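Local coordinates for protein SidF, inhibitor of growth family, member 3 (Legionella pneumophila subsp. pneumophila, PDB 4FYE) that probably removes a phosphate from phosphoinositides by hydrolysing its ester bond, as a Legionella phosphoinositide phosphatase, at residues A[72-77]-A[713-718]. The protein carries 1 engineered substitution. Numbering follows the deposited sequence.
Sequences IQEANN and GVSGGK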
# COMPACT_ATOMS: atom_id res chain seq x y z
N ILE A 72 -4.52 -12.86 -25.75
CA ILE A 72 -4.32 -11.89 -26.85
C ILE A 72 -4.06 -10.44 -26.43
O ILE A 72 -3.08 -9.83 -26.87
CB ILE A 72 -5.44 -11.95 -27.87
CG1 ILE A 72 -5.49 -13.39 -28.39
CG2 ILE A 72 -5.13 -11.00 -29.06
CD1 ILE A 72 -6.68 -13.62 -29.32
N GLN A 73 -4.93 -9.92 -25.56
CA GLN A 73 -4.77 -8.57 -25.06
C GLN A 73 -3.47 -8.40 -24.30
O GLN A 73 -2.80 -7.42 -24.52
CB GLN A 73 -5.95 -8.12 -24.20
CG GLN A 73 -7.27 -8.16 -24.93
CD GLN A 73 -7.27 -7.21 -26.10
OE1 GLN A 73 -6.96 -6.02 -25.93
NE2 GLN A 73 -7.58 -7.74 -27.29
N GLU A 74 -3.10 -9.36 -23.47
CA GLU A 74 -1.89 -9.23 -22.67
C GLU A 74 -0.67 -9.30 -23.59
O GLU A 74 0.31 -8.62 -23.38
CB GLU A 74 -1.79 -10.35 -21.61
CG GLU A 74 -2.95 -10.34 -20.60
CD GLU A 74 -2.97 -9.09 -19.70
OE1 GLU A 74 -1.96 -8.36 -19.57
OE2 GLU A 74 -4.02 -8.81 -19.11
N ALA A 75 -0.73 -10.19 -24.56
CA ALA A 75 0.28 -10.23 -25.61
C ALA A 75 0.44 -8.89 -26.32
O ALA A 75 1.56 -8.44 -26.49
CB ALA A 75 -0.04 -11.31 -26.60
N ASN A 76 -0.68 -8.25 -26.71
CA ASN A 76 -0.60 -6.90 -27.28
C ASN A 76 0.01 -5.90 -26.34
O ASN A 76 0.85 -5.13 -26.78
CB ASN A 76 -1.94 -6.38 -27.71
CG ASN A 76 -2.51 -7.08 -28.93
OD1 ASN A 76 -1.88 -7.93 -29.53
ND2 ASN A 76 -3.73 -6.77 -29.24
N ASN A 77 -0.38 -5.90 -25.06
CA ASN A 77 0.22 -5.01 -24.06
C ASN A 77 1.73 -5.21 -23.93
O ASN A 77 2.52 -4.29 -23.98
CB ASN A 77 -0.42 -5.24 -22.69
CG ASN A 77 -1.84 -4.77 -22.66
OD1 ASN A 77 -2.25 -4.00 -23.53
ND2 ASN A 77 -2.61 -5.24 -21.68
N GLY A 713 3.66 -3.30 -17.34
CA GLY A 713 3.34 -3.53 -18.74
C GLY A 713 2.36 -4.67 -19.07
O GLY A 713 1.81 -4.68 -20.18
N VAL A 714 2.03 -5.53 -18.10
CA VAL A 714 1.18 -6.72 -18.30
C VAL A 714 0.28 -6.93 -17.05
O VAL A 714 0.56 -6.42 -15.95
CB VAL A 714 2.20 -7.81 -18.59
CG1 VAL A 714 2.46 -8.81 -17.46
CG2 VAL A 714 2.22 -8.26 -20.02
N SER A 715 -0.82 -7.65 -17.15
CA SER A 715 -1.60 -7.83 -15.90
C SER A 715 -0.93 -8.79 -14.91
O SER A 715 0.11 -9.44 -15.20
CB SER A 715 -3.03 -8.25 -16.16
OG SER A 715 -3.70 -7.31 -16.99
N GLY A 716 -1.50 -8.86 -13.72
CA GLY A 716 -1.00 -9.78 -12.75
C GLY A 716 -1.50 -9.43 -11.36
O GLY A 716 -2.59 -8.91 -11.17
N GLY A 717 -0.52 -9.53 -10.46
CA GLY A 717 -0.62 -10.10 -9.21
C GLY A 717 -0.21 -11.55 -9.44
O GLY A 717 -0.92 -12.27 -10.13
N LYS A 718 0.86 -11.98 -8.81
CA LYS A 718 1.34 -13.36 -8.90
C LYS A 718 1.34 -14.12 -7.57
O LYS A 718 2.03 -15.13 -7.47
CB LYS A 718 2.81 -13.34 -9.34
CG LYS A 718 3.11 -14.36 -10.40
CD LYS A 718 4.31 -15.21 -10.04
CE LYS A 718 4.28 -16.55 -10.79
NZ LYS A 718 5.38 -17.46 -10.35
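Ser715 meets both carboxylate oxygens of Glu74, one with its backbone N and one with its hydroxyl. The backbone N of Ser715 gives its hydrogen to Glu74 OE1 at 2.8 Å, nearly straight (164°) but arriving from above the carboxylate plane. The hydroxyl donates to the other oxygen: Ser715 OG lies 2.6 Å from Glu74 OE2, on its syn side and closer to the plane. Serine suits the place because its short side chain, with OG beside its own backbone N, lets one residue offer two donors to one carboxylate. Glutamate has the length to answer: its chain leaves the helix with CG beside the backbone N and bends at chi2 (-66°). The contact thereby ties the N-terminal end of helix 71-92 to the loop that follows helix 701-712, joining parts of the phosphatase chain more than 600 residues apart. Glu74 OE2 also bonds Tyr34 OH, while Ser715 OG has Arg38 NH2 and Thr709 OG1 as further partners, a network that probably favours the ionised carboxylate in this buried setting. Gly713 adopts a positive phi (93°), where a CB would be pressed against the preceding carbonyl O, so glycine fits. Its own O touches Asn77 CB at 3.4 Å and is hydrogen-bonded by Asn81 ND2. The Asn77 amide serves as a donor, ND2 making a weak hydrogen bond to Tyr32 O. Val714 CG2 rests 3.9 Å from Glu74 O, a loose van der Waals contact.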